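Local coordinates for protein probable transcriptional regulator (Rhodococcus jostii, PDB 3ON2) that probably acts as a TetR-family transcriptional regulator, pairing an N-terminal helix-turn-helix that would bind DNA with an all-helical C-terminal regulatory domain, at residues 15-20 against 51-56; 31-36 against 58-63; 84-89 against 140-145; 154-159 against 190-195. All coordinates share one frame; numbering follows the deposited sequence. Where two conformers were deposited one is given.

How the interactions relate
Interactions 1 and 2 share the putative DNA-binding head, their centres about 7 Å apart, while interactions 3 and 4 lie on the opposite side of the chain's centre. The first two are buried and leucine-rich: F53 of interaction 1 also packs on L59 and A62 of helix 56-81, and R56 reaches L33 O of interaction 2. Polar chemistry appears beside interaction 2, where a sulfate sits on the start of helix 35-41. Interaction 3 is partly buried, an alanine pair beside a salt bridge, and interaction 4 is a surface contact round one phenylalanine. These last two are joined by R87 with D190 and by W193 against A86.

Interaction 1: residues 15-20 against 51-56; sequences RVLLAR and KHFRDR
K51 meets helix 13-28 through its backbone: the carbonyl oxygen K51 O faces L17 CD1, at a modelled 2.9 Å that is too short to be trusted in detail. Its lysine chain leads away from the helix and curls back, NZ making a weak hydrogen bond to F53 O within the same loop. The same K51 O accepts a hydrogen bond from F53 N at 2.8 Å, which closes a classic gamma turn centred on H52, whose phi and psi are 63° and -63°. The imidazole of H52 points its edge at the next ring, CD2 lying 3.5 Å above the plane of F53, over its centre. F53 then does most of the packing. With chi1 at -66° its CG stands beside the backbone N, and the ring points into the helix: CE2 lies 4.1 Å from L17 CB, which comes in at the ring edge, and CZ lies 3.9 Å from L18 CG, the two side chains crossing at about a right angle. L59 and A62 of helix 56-81 also touch this ring, placing it between the first helix and the long one. Past F53, D55 is the N-cap of helix 56-81, its OD1 accepting from A58 N, and R56 NE bonds to L33 O, both partners beyond the loop. The predicted helix-turn-helix ends at F53. No hydrogen bond joins the two segments, so apolar burial holds this exit against helix 13-28, while F53 N to K51 O and the weak K51 NZ to F53 O stay within the turn.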
loop_
_atom_site.group_PDB
_atom_site.type_symbol
_atom_site.label_atom_id
_atom_site.label_comp_id
_atom_site.label_asym_id
_atom_site.label_seq_id
_atom_site.Cartn_x
_atom_site.Cartn_y
_atom_site.Cartn_z
ATOM N N ARG A 15 11.504 -13.061 -9.540
ATOM C CA ARG A 15 10.941 -13.211 -8.200
ATOM C C ARG A 15 12.029 -13.166 -7.131
ATOM O O ARG A 15 11.875 -12.490 -6.120
ATOM C CB ARG A 15 10.157 -14.508 -8.071
ATOM C CG ARG A 15 9.759 -14.812 -6.624
ATOM C CD ARG A 15 8.684 -13.864 -6.128
ATOM N NE ARG A 15 9.211 -12.701 -5.416
ATOM C CZ ARG A 15 8.700 -11.487 -5.542
ATOM N NH1 ARG A 15 7.675 -11.271 -6.376
ATOM N NH2 ARG A 15 9.212 -10.488 -4.848
ATOM N N VAL A 16 13.131 -13.875 -7.376
ATOM C CA VAL A 16 14.218 -13.956 -6.393
ATOM C C VAL A 16 14.790 -12.556 -6.161
ATOM O O VAL A 16 14.978 -12.140 -5.032
ATOM C CB VAL A 16 15.363 -14.900 -6.891
ATOM C CG1 VAL A 16 16.541 -14.883 -5.922
ATOM C CG2 VAL A 16 14.860 -16.310 -7.063
ATOM N N LEU A 17 15.067 -11.842 -7.254
ATOM C CA LEU A 17 15.622 -10.480 -7.146
ATOM C C LEU A 17 14.683 -9.516 -6.461
ATOM O O LEU A 17 15.133 -8.703 -5.675
ATOM C CB LEU A 17 16.061 -9.924 -8.496
ATOM C CG LEU A 17 17.356 -10.566 -9.006
ATOM C CD1 LEU A 17 17.695 -10.015 -10.374
ATOM C CD2 LEU A 17 18.506 -10.284 -8.051
ATOM N N LEU A 18 13.388 -9.617 -6.742
ATOM C CA LEU A 18 12.418 -8.747 -6.084
ATOM C C LEU A 18 12.326 -9.017 -4.580
ATOM O O LEU A 18 12.193 -8.076 -3.800
ATOM C CB LEU A 18 11.025 -8.855 -6.718
ATOM C CG LEU A 18 10.701 -8.080 -7.991
ATOM C CD1 LEU A 18 9.406 -8.585 -8.693
ATOM C CD2 LEU A 18 10.601 -6.584 -7.666
ATOM N N ALA A 19 12.382 -10.280 -4.173
ATOM C CA ALA A 19 12.342 -10.593 -2.730
ATOM C C ALA A 19 13.598 -10.065 -1.982
ATOM O O ALA A 19 13.512 -9.484 -0.891
ATOM C CB ALA A 19 12.193 -12.090 -2.512
ATOM N N ARG A 20 14.762 -10.276 -2.581
ATOM C CA ARG A 20 16.015 -9.717 -2.060
ATOM C C ARG A 20 16.014 -8.178 -2.028
ATOM O O ARG A 20 16.431 -7.577 -1.027
ATOM C CB ARG A 20 17.185 -10.209 -2.914
ATOM C CG ARG A 20 17.663 -11.598 -2.579
ATOM C CD ARG A 20 18.684 -12.084 -3.587
ATOM N NE ARG A 20 19.048 -13.489 -3.374
ATOM C CZ ARG A 20 20.044 -13.897 -2.590
ATOM N NH1 ARG A 20 20.779 -13.006 -1.930
ATOM N NH2 ARG A 20 20.297 -15.197 -2.459
ATOM N N LYS A 51 20.544 -10.365 -15.058
ATOM C CA LYS A 51 20.019 -9.698 -13.868
ATOM C C LYS A 51 18.490 -9.638 -13.993
ATOM O O LYS A 51 17.824 -9.048 -13.145
ATOM C CB LYS A 51 20.544 -8.257 -13.754
ATOM C CG LYS A 51 22.062 -8.054 -13.841
ATOM C CD LYS A 51 22.428 -6.556 -13.797
ATOM C CE LYS A 51 22.298 -5.832 -15.174
ATOM N NZ LYS A 51 20.990 -6.020 -15.943
ATOM N N HIS A 52 17.966 -10.254 -15.059
ATOM C CA HIS A 52 16.563 -10.157 -15.504
ATOM C C HIS A 52 16.125 -8.753 -15.912
ATOM O O HIS A 52 15.756 -8.523 -17.063
ATOM C CB HIS A 52 15.562 -10.724 -14.484
ATOM C CG HIS A 52 14.144 -10.465 -14.871
ATOM N ND1 HIS A 52 13.464 -11.262 -15.768
ATOM C CD2 HIS A 52 13.294 -9.470 -14.528
ATOM C CE1 HIS A 52 12.255 -10.765 -15.960
ATOM N NE2 HIS A 52 12.119 -9.694 -15.200
ATOM N N PHE A 53 16.145 -7.823 -14.958
ATOM C CA PHE A 53 15.702 -6.459 -15.191
ATOM C C PHE A 53 16.655 -5.719 -16.113
ATOM O O PHE A 53 17.855 -5.877 -16.018
ATOM C CB PHE A 53 15.570 -5.733 -13.848
ATOM C CG PHE A 53 14.485 -6.301 -12.980
ATOM C CD1 PHE A 53 13.144 -5.973 -13.208
ATOM C CD2 PHE A 53 14.794 -7.179 -11.941
ATOM C CE1 PHE A 53 12.131 -6.505 -12.409
ATOM C CE2 PHE A 53 13.774 -7.719 -11.140
ATOM C CZ PHE A 53 12.451 -7.371 -11.375
ATOM N N ARG A 54 16.105 -4.907 -16.996
ATOM C CA ARG A 54 16.881 -4.162 -17.997
ATOM C C ARG A 54 17.812 -3.154 -17.315
ATOM O O ARG A 54 18.930 -2.935 -17.769
ATOM C CB ARG A 54 15.899 -3.417 -18.919
ATOM C CG ARG A 54 16.498 -2.513 -19.976
ATOM C CD ARG A 54 16.553 -3.169 -21.353
ATOM N NE ARG A 54 15.280 -3.765 -21.772
ATOM C CZ ARG A 54 14.510 -3.318 -22.770
ATOM N NH1 ARG A 54 13.390 -3.961 -23.066
ATOM N NH2 ARG A 54 14.857 -2.241 -23.477
ATOM N N ASP A 55 17.336 -2.529 -16.240
ATOM C CA ASP A 55 18.113 -1.535 -15.494
ATOM C C ASP A 55 17.488 -1.336 -14.119
ATOM O O ASP A 55 16.445 -1.931 -13.805
ATOM C CB ASP A 55 18.170 -0.198 -16.257
ATOM C CG ASP A 55 16.772 0.315 -16.690
ATOM O OD1 ASP A 55 15.757 0.121 -15.977
ATOM O OD2 ASP A 55 16.685 0.940 -17.771
ATOM N N ARG A 56 18.129 -0.509 -13.305
ATOM C CA ARG A 56 17.672 -0.231 -11.962
ATOM C C ARG A 56 16.240 0.266 -11.960
ATOM O O ARG A 56 15.450 -0.134 -11.104
ATOM C CB ARG A 56 18.565 0.834 -11.294
ATOM C CG ARG A 56 18.197 1.112 -9.823
ATOM C CD ARG A 56 19.336 1.855 -9.100
ATOM N NE ARG A 56 19.098 1.853 -7.663
ATOM C CZ ARG A 56 18.687 2.912 -6.970
ATOM N NH1 ARG A 56 18.467 2.818 -5.667
ATOM N NH2 ARG A 56 18.499 4.069 -7.579
#

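Interaction 2: residues 31-36 against 58-63; sequences DGLSLR and ALLDAL. With SO4 (sulfate ion), chain E.
L33 packs on L60 and L63 of helix 56-81, just ahead of the predicted helix-turn-helix of this TetR-family head. Chi1 of -80° swings L33 CG away from its carbonyl carbon and carries CD1 to both partners: L33 CD1 is 3.6 Å from L60 CD2, where the chains slide past each other in opposite directions, and 3.8 Å from L63 CD1, where they meet tip to tip. Two residues on, L35 CD1 rests 4.3 Å from L59 CD2, so the leucines bracket the turn into helix 35-41. The outer side of that turn is polar. S34 is the N-cap, its OG bonded to Q37 N, and the first backbone N-H groups hold a sulfate, probably from the crystallisation liquor. L35 N gives a hydrogen bond to SO4 O3 at 2.7 Å, and R36 N gives another to SO4 O2.

The R36 side chain wraps the same ion. CB and CG both run alongside SO4 O2, CG at 3.1 Å; the chain then bends at chi3, -77°, keeping CD near the same oxygen and turning NE back onto it. NE donates to SO4 O2 at 2.7 Å, and the guanidinium meets the ion by its edge, with the sulfur in its plane. An anion gripped by a helix N-terminus and an arginine is consistent with a site for a DNA phosphate. At the tip, R36 NH1 bonds to SO4 O1 at 2.8 Å, its N-H...O angle 165°.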
loop_
_atom_site.group_PDB
_atom_site.type_symbol
_atom_site.label_atom_id
_atom_site.label_comp_id
_atom_site.label_asym_id
_atom_site.label_seq_id
_atom_site.Cartn_x
_atom_site.Cartn_y
_atom_site.Cartn_z
ATOM N N ASP A 31 18.342 3.995 -1.475
ATOM C CA ASP A 31 19.728 4.278 -1.895
ATOM C C ASP A 31 20.680 3.104 -1.617
ATOM O O ASP A 31 21.771 3.041 -2.189
ATOM C CB ASP A 31 20.252 5.584 -1.269
ATOM C CG ASP A 31 19.399 6.808 -1.645
ATOM O OD1 ASP A 31 18.923 6.896 -2.801
ATOM O OD2 ASP A 31 19.192 7.692 -0.782
ATOM N N GLY A 32 20.259 2.172 -0.759
ATOM C CA GLY A 32 20.987 0.912 -0.584
ATOM C C GLY A 32 20.668 -0.143 -1.645
ATOM O O GLY A 32 21.204 -1.263 -1.609
ATOM N N LEU A 33 19.796 0.201 -2.592
ATOM C CA LEU A 33 19.428 -0.738 -3.653
ATOM C C LEU A 33 20.350 -0.665 -4.843
ATOM O O LEU A 33 20.492 0.391 -5.478
ATOM C CB LEU A 33 17.995 -0.517 -4.135
ATOM C CG LEU A 33 16.858 -1.095 -3.306
ATOM C CD1 LEU A 33 15.573 -0.846 -4.041
ATOM C CD2 LEU A 33 17.062 -2.595 -3.095
ATOM N N SER A 34 20.943 -1.807 -5.169
ATOM C CA SER A 34 21.729 -1.916 -6.384
ATOM C C SER A 34 21.371 -3.184 -7.139
ATOM O O SER A 34 21.454 -4.285 -6.590
ATOM C CB SER A 34 23.234 -1.883 -6.058
ATOM O OG SER A 34 23.997 -2.218 -7.204
ATOM N N LEU A 35 20.988 -3.035 -8.400
ATOM C CA LEU A 35 20.651 -4.205 -9.212
ATOM C C LEU A 35 21.879 -5.096 -9.377
ATOM O O LEU A 35 21.807 -6.318 -9.239
ATOM C CB LEU A 35 20.104 -3.783 -10.571
ATOM C CG LEU A 35 19.682 -4.874 -11.574
ATOM C CD1 LEU A 35 18.756 -5.924 -10.959
ATOM C CD2 LEU A 35 19.014 -4.208 -12.798
ATOM N N ARG A 36 23.020 -4.472 -9.627
ATOM C CA ARG A 36 24.249 -5.219 -9.774
ATOM C C ARG A 36 24.587 -5.989 -8.504
ATOM O O ARG A 36 24.934 -7.148 -8.575
ATOM C CB ARG A 36 25.384 -4.292 -10.165
ATOM C CG ARG A 36 25.266 -3.752 -11.585
ATOM C CD ARG A 36 26.283 -2.651 -11.773
ATOM N NE ARG A 36 25.812 -1.432 -11.138
ATOM C CZ ARG A 36 26.573 -0.389 -10.844
ATOM N NH1 ARG A 36 26.031 0.692 -10.283
ATOM N NH2 ARG A 36 27.877 -0.435 -11.102
ATOM N N ALA A 58 13.805 -0.382 -13.955
ATOM C CA ALA A 58 12.846 -1.466 -14.171
ATOM C C ALA A 58 12.617 -2.239 -12.856
ATOM O O ALA A 58 11.495 -2.608 -12.532
ATOM C CB ALA A 58 13.319 -2.393 -15.280
ATOM N N LEU A 59 13.684 -2.456 -12.095
ATOM C CA LEU A 59 13.555 -3.043 -10.757
ATOM C C LEU A 59 12.659 -2.215 -9.801
ATOM O O LEU A 59 11.755 -2.768 -9.111
ATOM C CB LEU A 59 14.939 -3.247 -10.126
ATOM C CG LEU A 59 14.912 -3.760 -8.682
ATOM C CD1 LEU A 59 14.337 -5.172 -8.647
ATOM C CD2 LEU A 59 16.333 -3.739 -8.107
ATOM N N LEU A 60 12.894 -0.903 -9.763
ATOM C CA LEU A 60 12.138 -0.035 -8.841
ATOM C C LEU A 60 10.664 0.028 -9.227
ATOM O O LEU A 60 9.791 0.025 -8.343
ATOM C CB LEU A 60 12.714 1.379 -8.767
ATOM C CG LEU A 60 14.170 1.531 -8.364
ATOM C CD1 LEU A 60 14.628 2.967 -8.523
ATOM C CD2 LEU A 60 14.368 1.030 -6.911
ATOM N N ASP A 61 10.403 0.099 -10.540
ATOM C CA ASP A 61 9.039 0.107 -11.072
ATOM C C ASP A 61 8.319 -1.197 -10.675
ATOM O O ASP A 61 7.148 -1.162 -10.301
ATOM C CB ASP A 61 9.045 0.245 -12.602
ATOM C CG ASP A 61 9.459 1.655 -13.095
ATOM O OD1 ASP A 61 9.610 2.603 -12.273
ATOM O OD2 ASP A 61 9.605 1.813 -14.338
ATOM N N ALA A 62 9.027 -2.328 -10.775
ATOM C CA ALA A 62 8.498 -3.643 -10.392
ATOM C C ALA A 62 8.174 -3.733 -8.899
ATOM O O ALA A 62 7.122 -4.254 -8.543
ATOM C CB ALA A 62 9.454 -4.771 -10.807
ATOM N N LEU A 63 9.059 -3.218 -8.045
ATOM C CA LEU A 63 8.820 -3.158 -6.595
ATOM C C LEU A 63 7.616 -2.298 -6.246
ATOM O O LEU A 63 6.747 -2.693 -5.455
ATOM C CB LEU A 63 10.045 -2.565 -5.894
ATOM C CG LEU A 63 11.199 -3.526 -5.639
ATOM C CD1 LEU A 63 12.477 -2.748 -5.252
ATOM C CD2 LEU A 63 10.802 -4.506 -4.533
HETATM S S SO4 E . 22.521 -0.444 -10.192
HETATM O O1 SO4 E . 23.361 0.427 -9.370
HETATM O O2 SO4 E . 23.218 -1.720 -10.361
HETATM O O3 SO4 E . 21.220 -0.638 -9.533
HETATM O O4 SO4 E . 22.342 0.098 -11.526
#

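Interaction 3: residues 84-89 against 140-145; sequences SHARAR and TEAQAA
R89 NH1 forms a salt bridge with E141 OE1 at 3.0 Å, one nitrogen to one carboxylate oxygen. The oxygen lies at the edge of the guanidinium, near its plane, yet the carboxylate itself is turned 48° away from that plane, so the two groups are not coplanar, as they would be in a two-pronged pair. R89 runs extended from CG to NE; E141 is extended beyond CG as well, and the two chains cross at about a right angle. Next to this bridge the helices come very close. A86 CB touches A142 CB at 3.5 Å, with their CA atoms only 5.4 Å apart, a spacing that two methyl side chains permit. The charged pair thus lies beside a small apolar contact.

H85 is the N-cap of helix 86-103, so the contact joins the start of that helix to the closing turns of helix 122-144 in the C-terminal part of the fold. W193 of helix 181-196 packs on A86, while R87 bridges to D190 of that helix, and A142 rests on I148 in the loop leading to helix 153-172.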
loop_
_atom_site.group_PDB
_atom_site.type_symbol
_atom_site.label_atom_id
_atom_site.label_comp_id
_atom_site.label_asym_id
_atom_site.label_seq_id
_atom_site.Cartn_x
_atom_site.Cartn_y
_atom_site.Cartn_z
ATOM N N SER A 84 -20.609 -7.351 6.414
ATOM C CA SER A 84 -21.126 -6.763 5.178
ATOM C C SER A 84 -22.036 -5.603 5.497
ATOM O O SER A 84 -23.236 -5.640 5.171
ATOM C CB SER A 84 -21.962 -7.778 4.392
ATOM O OG SER A 84 -21.152 -8.827 3.910
ATOM N N HIS A 85 -21.499 -4.596 6.166
ATOM C CA HIS A 85 -22.177 -3.328 6.287
ATOM C C HIS A 85 -21.116 -2.228 6.251
ATOM O O HIS A 85 -19.972 -2.461 6.636
ATOM C CB HIS A 85 -23.130 -3.278 7.503
ATOM C CG HIS A 85 -22.450 -3.302 8.834
ATOM N ND1 HIS A 85 -22.069 -2.155 9.497
ATOM C CD2 HIS A 85 -22.139 -4.330 9.661
ATOM C CE1 HIS A 85 -21.517 -2.474 10.658
ATOM N NE2 HIS A 85 -21.548 -3.789 10.781
ATOM N N ALA A 86 -21.502 -1.058 5.740
ATOM C CA ALA A 86 -20.555 0.018 5.435
ATOM C C ALA A 86 -19.700 0.444 6.624
ATOM O O ALA A 86 -18.483 0.599 6.477
ATOM C CB ALA A 86 -21.267 1.230 4.805
ATOM N N ARG A 87 -20.309 0.624 7.794
ATOM C CA ARG A 87 -19.536 1.103 8.945
ATOM C C ARG A 87 -18.381 0.161 9.276
ATOM O O ARG A 87 -17.266 0.618 9.545
ATOM C CB ARG A 87 -20.407 1.369 10.185
ATOM C CG ARG A 87 -19.574 1.886 11.313
ATOM C CD ARG A 87 -20.330 2.401 12.504
ATOM N NE ARG A 87 -19.420 3.223 13.306
ATOM C CZ ARG A 87 -19.785 3.934 14.378
ATOM N NH1 ARG A 87 -21.060 3.935 14.774
ATOM N NH2 ARG A 87 -18.878 4.652 15.045
ATOM N N ALA A 88 -18.647 -1.146 9.223
ATOM C CA ALA A 88 -17.617 -2.192 9.436
ATOM C C ALA A 88 -16.531 -2.197 8.360
ATOM O O ALA A 88 -15.351 -2.371 8.667
ATOM C CB ALA A 88 -18.252 -3.559 9.535
ATOM N N ARG A 89 -16.937 -2.006 7.108
ATOM C CA ARG A 89 -15.987 -1.988 6.004
ATOM C C ARG A 89 -15.070 -0.786 6.080
ATOM O O ARG A 89 -13.886 -0.907 5.793
ATOM C CB ARG A 89 -16.709 -1.950 4.661
ATOM C CG ARG A 89 -17.380 -3.240 4.340
ATOM C CD ARG A 89 -18.105 -3.164 3.014
ATOM N NE ARG A 89 -18.552 -4.501 2.670
ATOM C CZ ARG A 89 -18.838 -4.919 1.443
ATOM N NH1 ARG A 89 -18.739 -4.106 0.390
ATOM N NH2 ARG A 89 -19.233 -6.163 1.284
ATOM N N THR A 140 -19.099 4.451 -2.564
ATOM C CA THR A 140 -20.257 4.514 -3.486
ATOM C C THR A 140 -21.336 3.527 -3.056
ATOM O O THR A 140 -22.510 3.894 -2.986
ATOM C CB THR A 140 -19.847 4.285 -4.973
ATOM O OG1 THR A 140 -18.820 5.211 -5.315
ATOM C CG2 THR A 140 -21.016 4.531 -5.956
ATOM N N GLU A 141 -20.937 2.297 -2.737
ATOM C CA GLU A 141 -21.864 1.267 -2.234
ATOM C C GLU A 141 -22.518 1.705 -0.936
ATOM O O GLU A 141 -23.694 1.421 -0.704
ATOM C CB GLU A 141 -21.169 -0.095 -2.044
ATOM C CG GLU A 141 -20.658 -0.741 -3.354
ATOM C CD GLU A 141 -19.893 -2.074 -3.156
ATOM O OE1 GLU A 141 -19.725 -2.517 -1.997
ATOM O OE2 GLU A 141 -19.453 -2.683 -4.174
ATOM N N ALA A 142 -21.768 2.406 -0.092
ATOM C CA ALA A 142 -22.314 2.922 1.174
ATOM C C ALA A 142 -23.364 3.991 0.924
ATOM O O ALA A 142 -24.354 4.100 1.660
ATOM C CB ALA A 142 -21.196 3.481 2.075
ATOM N N GLN A 143 -23.146 4.790 -0.113
ATOM C CA GLN A 143 -24.122 5.811 -0.476
ATOM C C GLN A 143 -25.364 5.187 -1.105
ATOM O O GLN A 143 -26.451 5.717 -0.942
ATOM C CB GLN A 143 -23.517 6.803 -1.438
ATOM C CG GLN A 143 -22.529 7.723 -0.784
ATOM C CD GLN A 143 -21.828 8.568 -1.781
ATOM O OE1 GLN A 143 -21.353 8.067 -2.792
ATOM N NE2 GLN A 143 -21.718 9.857 -1.494
ATOM N N ALA A 144 -25.192 4.086 -1.838
ATOM C CA ALA A 144 -26.318 3.362 -2.449
ATOM C C ALA A 144 -27.129 2.604 -1.406
ATOM O O ALA A 144 -28.354 2.504 -1.508
ATOM C CB ALA A 144 -25.826 2.425 -3.539
ATOM N N ALA A 145 -26.457 2.075 -0.388
ATOM C CA ALA A 145 -27.160 1.476 0.742
ATOM C C ALA A 145 -27.858 2.534 1.616
ATOM O O ALA A 145 -28.665 2.188 2.488
ATOM C CB ALA A 145 -26.222 0.632 1.576
#

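Interaction 4: residues 154-159 against 190-195; sequences SRIALV and DTFWRG
The F192 ring presents its rim to helix 153-172: I156 O lies at the edge, near the ring plane, 3.5 Å from CZ. V159 CG1 approaches obliquely, 3.8 Å from CE1, and I156 CG2 reaches CZ at 3.9 Å. The ring thus reaches both side chains, three residues apart, and meets the carbonyl oxygen of I156 with its edge. Chi1 of -170° puts F192 CG anti to its backbone N, sending the ring toward helix 153-172, where it crosses I156 and V159 at a slant, while V159 CG1, also anti to its N (chi1 168°), leans in to meet it.

These are the last two helices of the TetR-like C-terminal domain, 153-172 and 181-196, a pair that in many relatives builds the dimer interface; the assembly here holds a single chain. Replacing F192 by an alanine would probably leave V159 CG1 and I156 CG2 without their aromatic partner and open a gap between the two helices. A bound polyether, probably from the crystallisation liquor, comes within about 4 Å of the F192 side chain. W193, the next residue, faces helix 86-103 instead, meeting F90 edge-to-face, and also packs on I148.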
loop_
_atom_site.group_PDB
_atom_site.type_symbol
_atom_site.label_atom_id
_atom_site.label_comp_id
_atom_site.label_asym_id
_atom_site.label_seq_id
_atom_site.Cartn_x
_atom_site.Cartn_y
_atom_site.Cartn_z
ATOM N N SER A 154 -15.266 10.203 -4.620
ATOM C CA SER A 154 -13.801 10.247 -4.747
ATOM C C SER A 154 -13.172 11.289 -3.810
ATOM O O SER A 154 -12.059 11.087 -3.314
ATOM C CB SER A 154 -13.344 10.375 -6.213
ATOM O OG SER A 154 -13.499 11.693 -6.678
ATOM N N ARG A 155 -13.886 12.379 -3.530
ATOM C CA ARG A 155 -13.447 13.338 -2.506
ATOM C C ARG A 155 -13.564 12.739 -1.092
ATOM O O ARG A 155 -12.686 12.984 -0.232
ATOM C CB ARG A 155 -14.225 14.670 -2.575
ATOM C CG ARG A 155 -13.899 15.527 -3.797
ATOM C CD ARG A 155 -12.409 15.885 -3.869
ATOM N NE ARG A 155 -12.096 16.446 -5.189
ATOM C CZ ARG A 155 -12.186 17.732 -5.499
ATOM N NH1 ARG A 155 -12.556 18.620 -4.573
ATOM N NH2 ARG A 155 -11.885 18.140 -6.730
ATOM N N ILE A 156 -14.637 11.971 -0.860
ATOM C CA ILE A 156 -14.851 11.288 0.423
ATOM C C ILE A 156 -13.710 10.299 0.646
ATOM O O ILE A 156 -13.069 10.284 1.709
ATOM C CB ILE A 156 -16.233 10.595 0.481
ATOM C CG1 ILE A 156 -17.353 11.651 0.475
ATOM C CG2 ILE A 156 -16.362 9.687 1.730
ATOM C CD1 ILE A 156 -18.817 11.052 0.291
ATOM N N ALA A 157 -13.438 9.493 -0.369
ATOM C CA ALA A 157 -12.344 8.535 -0.306
ATOM C C ALA A 157 -10.997 9.229 -0.076
ATOM O O ALA A 157 -10.155 8.716 0.668
ATOM C CB ALA A 157 -12.324 7.692 -1.577
ATOM N N LEU A 158 -10.801 10.385 -0.711
ATOM C CA LEU A 158 -9.575 11.150 -0.593
ATOM C C LEU A 158 -9.374 11.700 0.831
ATOM O O LEU A 158 -8.248 11.675 1.363
ATOM C CB LEU A 158 -9.540 12.283 -1.637
ATOM C CG LEU A 158 -8.202 13.022 -1.765
ATOM C CD1 LEU A 158 -7.089 12.040 -2.074
ATOM C CD2 LEU A 158 -8.287 14.144 -2.817
ATOM N N VAL A 159 -10.455 12.171 1.456
ATOM C CA VAL A 159 -10.362 12.633 2.839
ATOM C C VAL A 159 -9.991 11.457 3.748
ATOM O O VAL A 159 -9.132 11.601 4.630
ATOM C CB VAL A 159 -11.642 13.355 3.327
ATOM C CG1 VAL A 159 -11.614 13.546 4.852
ATOM C CG2 VAL A 159 -11.759 14.718 2.623
ATOM N N ASP A 190 -14.436 6.519 13.786
ATOM C CA ASP A 190 -15.732 6.899 14.376
ATOM C C ASP A 190 -16.134 8.334 14.018
ATOM O O ASP A 190 -17.294 8.607 13.697
ATOM C CB ASP A 190 -15.716 6.733 15.900
ATOM C CG ASP A 190 -15.611 5.266 16.339
ATOM O OD1 ASP A 190 -15.867 4.353 15.501
ATOM O OD2 ASP A 190 -15.279 5.028 17.539
ATOM N N THR A 191 -15.174 9.253 14.061
ATOM C CA THR A 191 -15.472 10.652 13.796
ATOM C C THR A 191 -15.802 10.844 12.304
ATOM O O THR A 191 -16.756 11.549 11.960
ATOM C CB THR A 191 -14.292 11.546 14.245
ATOM O OG1 THR A 191 -14.054 11.328 15.651
ATOM C CG2 THR A 191 -14.601 12.998 14.027
ATOM N N PHE A 192 -15.006 10.220 11.437
ATOM C CA PHE A 192 -15.256 10.195 9.995
ATOM C C PHE A 192 -16.654 9.625 9.717
ATOM O O PHE A 192 -17.455 10.243 9.015
ATOM C CB PHE A 192 -14.178 9.337 9.301
ATOM C CG PHE A 192 -14.187 9.415 7.776
ATOM C CD1 PHE A 192 -13.939 10.614 7.114
ATOM C CD2 PHE A 192 -14.420 8.274 7.014
ATOM C CE1 PHE A 192 -13.928 10.665 5.701
ATOM C CE2 PHE A 192 -14.400 8.319 5.616
ATOM C CZ PHE A 192 -14.153 9.524 4.967
ATOM N N TRP A 193 -16.961 8.473 10.298
ATOM C CA TRP A 193 -18.257 7.816 10.021
ATOM C C TRP A 193 -19.402 8.760 10.413
ATOM O O TRP A 193 -20.340 8.997 9.623
ATOM C CB TRP A 193 -18.384 6.452 10.742
ATOM C CG TRP A 193 -19.730 5.873 10.495
ATOM C CD1 TRP A 193 -20.837 5.961 11.317
ATOM C CD2 TRP A 193 -20.166 5.209 9.307
ATOM N NE1 TRP A 193 -21.918 5.360 10.711
ATOM C CE2 TRP A 193 -21.539 4.897 9.479
ATOM C CE3 TRP A 193 -19.532 4.847 8.109
ATOM C CZ2 TRP A 193 -22.288 4.213 8.502
ATOM C CZ3 TRP A 193 -20.286 4.175 7.131
ATOM C CH2 TRP A 193 -21.645 3.855 7.349
ATOM N N ARG A 194 -19.314 9.317 11.620
ATOM C CA ARG A 194 -20.314 10.284 12.111
ATOM C C ARG A 194 -20.466 11.517 11.220
ATOM O O ARG A 194 -21.591 12.006 10.993
ATOM C CB ARG A 194 -19.998 10.735 13.538
ATOM C CG ARG A 194 -20.320 9.716 14.612
ATOM C CD ARG A 194 -20.001 10.325 16.003
ATOM N NE ARG A 194 -19.165 9.454 16.815
ATOM C CZ ARG A 194 -17.988 9.796 17.349
ATOM N NH1 ARG A 194 -17.476 11.018 17.188
ATOM N NH2 ARG A 194 -17.325 8.910 18.070
ATOM N N GLY A 195 -19.348 12.015 10.706
ATOM C CA GLY A 195 -19.369 13.196 9.839
ATOM C C GLY A 195 -19.986 12.929 8.474
ATOM O O GLY A 195 -20.434 13.859 7.798
#